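Local coordinates for GGDEF and EAL domain-containing protein (PDB 6PWK) that binds the second messenger c-di-GMP and probably acts as a receptor that links its level to cell adhesion and biofilm formation, at residues L151-K163 and I173-W187. Residues are numbered along the deposited sequence; the frame is centred on the assembly and turned at random.
Sequences LLSLLDNALAKAK and ISSDTDKIILGKQQW. With C2E (9,9'-[(2R,3R,3aS,5S,7aR,9R,10R,10aS,12S,14aR)-3,5,10,12-tetrahydroxy-5,12-dioxidooctahydro-2H,7H-difuro[3,2-d:3',2'-j][1,3,7,9,2,8]tetraoxadiphosphacyclododecine-2,9-diyl]bis(2-amino-1,9-dihydro-6H-purin-6-one)), chain D.
Leu154 is the main bump on the face that helix 148-164 turns to 173-187. Its CD2 lies 3.6 Å from Ile181 CG1 and 3.8 Å from Ile173 CG2, a methyl seated in the groove formed by the two isoleucines, while CD1 turns to Ser175. Ile173 supplies the reciprocal bump: its CD1 rests on the helix backbone 3.6 Å from Ala158 N, with the Ala158 methyl against Ile173 CG1. Ile181 puts CG2 over the Ser153-Leu154 backbone and against the amide of Asn157.

That amide is held from three directions. Asn157 ND2 donates 2.7 Å to Leu182 O at a nearly straight 172°, and also to Ser153 O one helical turn back; both acceptors lie close to the amide plane. Asn157 OD1 receives Trp187 NE1 at 2.9 Å on a lone pair, at the indole edge. With CG beside the backbone N (chi1 -72°), the side chain lies back along the helix, which brings ND2 to Ser153 O. Both the flip and the tilt of the amide are thereby fixed, and one buried side chain ties the helix to the chain before and within helix 184-197.

Past Gly183, the N-cap, Lys184 NZ forms a salt bridge of 2.6 Å with Asp156 OD2, from above the carboxylate plane. Asp156 OD2 also accepts from the ribose hydroxyl O2A of c-di-GMP at 2.8 Å, and OD1 from its guanine N21 at 2.9 Å: lysine and ligand share the carboxylate. The backbone N of Lys184 and Gln185 bind ribose and phosphate oxygens. Helix 148-164, from the GGDEF beta-alpha-beta unit 136-142, 148-164, 171-174, and the turn into helix 184-197 line one side of the pocket, bridged by c-di-GMP; Arg28, Glu96 and, from the second subunit, Asp68 also hydrogen-bond it. Lys184 probably offsets the charge of Asp156.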
loop_
_atom_site.group_PDB
_atom_site.type_symbol
_atom_site.label_atom_id
_atom_site.label_comp_id
_atom_site.label_asym_id
_atom_site.label_seq_id
_atom_site.Cartn_x
_atom_site.Cartn_y
_atom_site.Cartn_z
ATOM N N LEU A 151 6.092 -4.490 27.805
ATOM C CA LEU A 151 7.439 -4.493 27.245
ATOM C C LEU A 151 7.420 -4.238 25.742
ATOM O O LEU A 151 8.321 -3.580 25.210
ATOM C CB LEU A 151 8.141 -5.814 27.555
ATOM C CG LEU A 151 8.698 -5.970 28.972
ATOM C CD1 LEU A 151 9.734 -7.084 29.017
ATOM C CD2 LEU A 151 9.292 -4.660 29.468
ATOM N N LEU A 152 6.408 -4.753 25.042
ATOM C CA LEU A 152 6.301 -4.487 23.611
ATOM C C LEU A 152 6.036 -3.011 23.346
ATOM O O LEU A 152 6.558 -2.446 22.379
ATOM C CB LEU A 152 5.203 -5.353 22.990
ATOM C CG LEU A 152 5.445 -6.865 22.997
ATOM C CD1 LEU A 152 4.256 -7.607 22.399
ATOM C CD2 LEU A 152 6.725 -7.213 22.255
ATOM N N SER A 153 5.231 -2.369 24.194
ATOM C CA SER A 153 5.015 -0.931 24.064
ATOM C C SER A 153 6.291 -0.153 24.359
ATOM O O SER A 153 6.634 0.787 23.632
ATOM C CB SER A 153 3.886 -0.486 24.992
ATOM O OG SER A 153 2.645 -1.033 24.584
ATOM N N LEU A 154 7.002 -0.526 25.426
ATOM C CA LEU A 154 8.290 0.094 25.714
ATOM C C LEU A 154 9.272 -0.128 24.572
ATOM O O LEU A 154 10.033 0.776 24.209
ATOM C CB LEU A 154 8.859 -0.465 27.017
ATOM C CG LEU A 154 8.278 0.063 28.327
ATOM C CD1 LEU A 154 8.446 -0.963 29.430
ATOM C CD2 LEU A 154 8.959 1.366 28.705
ATOM N N LEU A 155 9.270 -1.333 24.000
ATOM C CA LEU A 155 10.151 -1.635 22.879
ATOM C C LEU A 155 9.817 -0.768 21.672
ATOM O O LEU A 155 10.714 -0.336 20.938
ATOM C CB LEU A 155 10.036 -3.121 22.535
ATOM C CG LEU A 155 11.254 -3.927 22.083
ATOM C CD1 LEU A 155 12.515 -3.475 22.787
ATOM C CD2 LEU A 155 11.010 -5.405 22.341
ATOM N N ASP A 156 8.528 -0.488 21.462
ATOM C CA ASP A 156 8.113 0.313 20.315
ATOM C C ASP A 156 8.452 1.786 20.518
ATOM O O ASP A 156 8.885 2.465 19.579
ATOM C CB ASP A 156 6.614 0.132 20.073
ATOM C CG ASP A 156 6.198 0.506 18.664
ATOM O OD1 ASP A 156 7.082 0.624 17.791
ATOM O OD2 ASP A 156 4.984 0.680 18.431
ATOM N N ASN A 157 8.255 2.301 21.735
ATOM C CA ASN A 157 8.584 3.696 22.009
ATOM C C ASN A 157 10.088 3.930 22.012
ATOM O O ASN A 157 10.548 5.004 21.604
ATOM C CB ASN A 157 7.974 4.130 23.343
ATOM C CG ASN A 157 6.467 4.285 23.272
ATOM O OD1 ASN A 157 5.955 5.385 23.064
ATOM N ND2 ASN A 157 5.749 3.182 23.443
ATOM N N ALA A 158 10.870 2.948 22.466
ATOM C CA ALA A 158 12.321 3.078 22.397
ATOM C C ALA A 158 12.802 3.074 20.953
ATOM O O ALA A 158 13.740 3.800 20.603
ATOM C CB ALA A 158 12.990 1.955 23.191
ATOM N N LEU A 159 12.170 2.266 20.101
ATOM C CA LEU A 159 12.526 2.262 18.686
ATOM C C LEU A 159 12.209 3.605 18.041
ATOM O O LEU A 159 12.971 4.093 17.199
ATOM C CB LEU A 159 11.794 1.128 17.968
ATOM C CG LEU A 159 12.153 0.898 16.501
ATOM C CD1 LEU A 159 13.644 0.643 16.359
ATOM C CD2 LEU A 159 11.353 -0.263 15.934
ATOM N N ALA A 160 11.087 4.218 18.426
ATOM C CA ALA A 160 10.763 5.548 17.922
ATOM C C ALA A 160 11.775 6.578 18.409
ATOM O O ALA A 160 12.102 7.529 17.690
ATOM C CB ALA A 160 9.349 5.940 18.348
ATOM N N LYS A 161 12.278 6.403 19.633
ATOM C CA LYS A 161 13.316 7.289 20.148
ATOM C C LYS A 161 14.585 7.193 19.309
ATOM O O LYS A 161 15.232 8.208 19.027
ATOM C CB LYS A 161 13.603 6.948 21.609
ATOM C CG LYS A 161 14.595 7.862 22.306
ATOM C CD LYS A 161 14.817 7.408 23.742
ATOM C CE LYS A 161 15.685 8.387 24.516
ATOM N NZ LYS A 161 15.868 7.954 25.929
ATOM N N ALA A 162 14.950 5.977 18.891
ATOM C CA ALA A 162 16.158 5.800 18.093
ATOM C C ALA A 162 16.002 6.405 16.704
ATOM O O ALA A 162 16.950 6.986 16.164
ATOM C CB ALA A 162 16.506 4.314 17.998
ATOM N N LYS A 163 14.811 6.277 16.108
ATOM C CA LYS A 163 14.585 6.828 14.775
ATOM C C LYS A 163 14.563 8.349 14.797
ATOM O O LYS A 163 15.119 8.995 13.903
ATOM C CB LYS A 163 13.278 6.293 14.195
ATOM C CG LYS A 163 13.361 4.877 13.683
ATOM C CD LYS A 163 12.092 4.477 12.964
ATOM C CE LYS A 163 12.278 3.172 12.217
ATOM N NZ LYS A 163 11.003 2.720 11.602
ATOM N N ILE A 173 15.334 2.911 26.874
ATOM C CA ILE A 173 14.322 3.249 27.867
ATOM C C ILE A 173 14.338 2.163 28.931
ATOM O O ILE A 173 14.323 0.974 28.603
ATOM C CB ILE A 173 12.916 3.370 27.248
ATOM C CG1 ILE A 173 12.887 4.440 26.157
ATOM C CG2 ILE A 173 11.885 3.687 28.318
ATOM C CD1 ILE A 173 11.511 4.656 25.557
ATOM N N SER A 174 14.373 2.561 30.197
ATOM C CA SER A 174 14.300 1.599 31.286
ATOM C C SER A 174 12.846 1.395 31.691
ATOM O O SER A 174 12.038 2.324 31.644
ATOM C CB SER A 174 15.125 2.070 32.483
ATOM O OG SER A 174 15.046 1.140 33.549
ATOM N N SER A 175 12.516 0.161 32.085
ATOM C CA SER A 175 11.127 -0.172 32.394
ATOM C C SER A 175 10.589 0.620 33.579
ATOM O O SER A 175 9.367 0.713 33.746
ATOM C CB SER A 175 10.987 -1.669 32.674
ATOM O OG SER A 175 11.179 -1.949 34.050
ATOM N N ASP A 176 11.465 1.191 34.400
ATOM C CA ASP A 176 11.061 1.980 35.555
ATOM C C ASP A 176 10.882 3.457 35.228
ATOM O O ASP A 176 10.677 4.259 36.145
ATOM C CB ASP A 176 12.083 1.814 36.686
ATOM C CG ASP A 176 13.511 2.096 36.238
ATOM O OD1 ASP A 176 13.695 2.724 35.176
ATOM O OD2 ASP A 176 14.453 1.684 36.949
ATOM N N THR A 177 10.949 3.829 33.950
ATOM C CA THR A 177 10.937 5.235 33.569
ATOM C C THR A 177 9.629 5.904 33.974
ATOM O O THR A 177 8.566 5.276 34.020
ATOM C CB THR A 177 11.147 5.384 32.059
ATOM O OG1 THR A 177 11.212 6.775 31.719
ATOM C CG2 THR A 177 10.002 4.738 31.287
ATOM N N ASP A 178 9.723 7.195 34.290
ATOM C CA ASP A 178 8.537 8.003 34.541
ATOM C C ASP A 178 7.908 8.526 33.259
ATOM O O ASP A 178 6.810 9.089 33.313
ATOM C CB ASP A 178 8.880 9.180 35.458
ATOM C CG ASP A 178 9.160 8.747 36.884
ATOM O OD1 ASP A 178 8.669 7.673 37.291
ATOM O OD2 ASP A 178 9.865 9.487 37.601
ATOM N N LYS A 179 8.575 8.353 32.119
ATOM C CA LYS A 179 8.040 8.820 30.850
ATOM C C LYS A 179 6.774 8.055 30.483
ATOM O O LYS A 179 6.622 6.872 30.793
ATOM C CB LYS A 179 9.080 8.670 29.738
ATOM C CG LYS A 179 10.240 9.647 29.838
ATOM C CD LYS A 179 11.160 9.551 28.631
ATOM C CE LYS A 179 11.854 8.200 28.562
ATOM N NZ LYS A 179 12.786 8.113 27.402
ATOM N N ILE A 180 5.861 8.751 29.818
ATOM C CA ILE A 180 4.599 8.156 29.393
ATOM C C ILE A 180 4.864 7.267 28.184
ATOM O O ILE A 180 5.290 7.746 27.128
ATOM C CB ILE A 180 3.555 9.238 29.073
ATOM C CG1 ILE A 180 3.068 9.929 30.354
ATOM C CG2 ILE A 180 2.382 8.640 28.313
ATOM C CD1 ILE A 180 3.969 11.042 30.849
ATOM N N ILE A 181 4.626 5.968 28.340
ATOM C CA ILE A 181 4.827 4.989 27.278
ATOM C C ILE A 181 3.467 4.423 26.898
ATOM O O ILE A 181 2.713 3.962 27.764
ATOM C CB ILE A 181 5.802 3.876 27.705
ATOM C CG1 ILE A 181 7.236 4.230 27.297
ATOM C CG2 ILE A 181 5.403 2.534 27.090
ATOM C CD1 ILE A 181 7.793 5.489 27.942
ATOM N N LEU A 182 3.148 4.475 25.605
ATOM C CA LEU A 182 1.858 4.035 25.101
ATOM C C LEU A 182 2.057 3.215 23.834
ATOM O O LEU A 182 3.057 3.367 23.128
ATOM C CB LEU A 182 0.931 5.225 24.805
ATOM C CG LEU A 182 0.540 6.127 25.978
ATOM C CD1 LEU A 182 -0.237 7.335 25.486
ATOM C CD2 LEU A 182 -0.273 5.347 26.997
ATOM N N GLY A 183 1.095 2.338 23.558
ATOM C CA GLY A 183 1.071 1.634 22.294
ATOM C C GLY A 183 0.656 2.547 21.154
ATOM O O GLY A 183 0.275 3.703 21.345
ATOM N N LYS A 184 0.733 2.006 19.935
ATOM C CA LYS A 184 0.451 2.812 18.750
ATOM C C LYS A 184 -0.975 3.349 18.770
ATOM O O LYS A 184 -1.208 4.538 18.526
ATOM C CB LYS A 184 0.699 1.994 17.481
ATOM C CG LYS A 184 2.156 1.648 17.227
ATOM C CD LYS A 184 2.342 1.101 15.820
ATOM C CE LYS A 184 3.770 0.635 15.584
ATOM N NZ LYS A 184 4.108 -0.580 16.375
ATOM N N GLN A 185 -1.947 2.483 19.064
ATOM C CA GLN A 185 -3.338 2.925 19.076
ATOM C C GLN A 185 -3.625 3.850 20.250
ATOM O O GLN A 185 -4.504 4.714 20.154
ATOM C CB GLN A 185 -4.270 1.714 19.092
ATOM C CG GLN A 185 -4.284 0.951 17.777
ATOM C CD GLN A 185 -4.842 -0.451 17.909
ATOM O OE1 GLN A 185 -5.763 -0.698 18.689
ATOM N NE2 GLN A 185 -4.281 -1.382 17.148
ATOM N N GLN A 186 -2.901 3.693 21.360
ATOM C CA GLN A 186 -3.079 4.608 22.482
ATOM C C GLN A 186 -2.591 6.009 22.133
ATOM O O GLN A 186 -3.246 7.001 22.475
ATOM C CB GLN A 186 -2.356 4.075 23.717
ATOM C CG GLN A 186 -3.027 2.870 24.354
ATOM C CD GLN A 186 -2.198 2.260 25.468
ATOM O OE1 GLN A 186 -0.969 2.282 25.428
ATOM N NE2 GLN A 186 -2.871 1.711 26.472
ATOM N N TRP A 187 -1.445 6.110 21.454
ATOM C CA TRP A 187 -0.952 7.416 21.024
ATOM C C TRP A 187 -1.949 8.097 20.097
ATOM O O TRP A 187 -2.245 9.287 20.250
ATOM C CB TRP A 187 0.405 7.276 20.328
ATOM C CG TRP A 187 1.583 7.202 21.251
ATOM C CD1 TRP A 187 2.456 6.163 21.381
ATOM C CD2 TRP A 187 2.024 8.213 22.168
ATOM N NE1 TRP A 187 3.412 6.461 22.321
ATOM C CE2 TRP A 187 3.170 7.713 22.820
ATOM C CE3 TRP A 187 1.563 9.492 22.500
ATOM C CZ2 TRP A 187 3.859 8.444 23.786
ATOM C CZ3 TRP A 187 2.248 10.216 23.460
ATOM C CH2 TRP A 187 3.383 9.691 24.090
HETATM P P1 C2E D . -0.699 -1.319 19.255
HETATM O O2P C2E D . -0.420 -1.285 17.773
HETATM O O1P C2E D . -1.680 -0.206 19.464
HETATM O "O5'" C2E D . -1.543 -2.626 19.747
HETATM C "C5'" C2E D . -2.296 -2.556 20.916
HETATM C "C4'" C2E D . -2.896 -3.978 21.008
HETATM O "O4'" C2E D . -3.628 -4.198 19.951
HETATM C "C3'" C2E D . -1.714 -4.938 20.769
HETATM O "O3'" C2E D . -1.076 -5.261 21.911
HETATM C "C2'" C2E D . -2.360 -6.176 20.114
HETATM O "O2'" C2E D . -2.656 -7.211 21.146
HETATM C "C1'" C2E D . -3.518 -5.778 19.654
HETATM N N9 C2E D . -3.708 -6.099 18.261
HETATM C C8 C2E D . -2.917 -5.091 17.816
HETATM N N7 C2E D . -2.916 -5.176 16.463
HETATM C C5 C2E D . -3.690 -6.199 16.088
HETATM C C6 C2E D . -4.095 -6.808 14.723
HETATM O O6 C2E D . -3.700 -6.360 13.698
HETATM N N1 C2E D . -4.973 -7.946 14.650
HETATM C C2 C2E D . -5.490 -8.540 15.863
HETATM N N2 C2E D . -6.384 -9.693 15.911
HETATM N N3 C2E D . -5.094 -7.948 17.132
HETATM C C4 C2E D . -4.185 -6.765 17.215
HETATM P P11 C2E D . 0.365 -6.047 21.626
HETATM O O21 C2E D . 0.411 -7.130 20.570
HETATM O O11 C2E D . 0.683 -6.781 22.899
HETATM O O5A C2E D . 1.481 -4.826 21.544
HETATM C C5A C2E D . 1.123 -3.614 22.152
HETATM C C4A C2E D . 2.052 -2.570 21.681
HETATM O O4A C2E D . 3.267 -3.047 21.561
HETATM C C3A C2E D . 1.568 -2.084 20.147
HETATM O O3A C2E D . 0.592 -0.946 20.221
HETATM C C2A C2E D . 2.580 -1.707 19.584
HETATM O O2A C2E D . 2.809 -0.255 19.913
HETATM C C1A C2E D . 3.758 -2.647 20.186
HETATM N N91 C2E D . 3.991 -3.700 19.430
HETATM C C81 C2E D . 3.425 -4.918 19.476
HETATM N N71 C2E D . 4.011 -5.650 18.514
HETATM C C51 C2E D . 4.918 -4.891 17.901
HETATM C C61 C2E D . 5.879 -5.169 16.750
HETATM O O61 C2E D . 5.872 -6.242 16.263
HETATM N N11 C2E D . 6.778 -4.168 16.256
HETATM C C21 C2E D . 6.781 -2.861 16.856
HETATM N N21 C2E D . 7.686 -1.829 16.367
HETATM N N31 C2E D . 5.854 -2.604 17.961
HETATM C C41 C2E D . 4.917 -3.659 18.470
#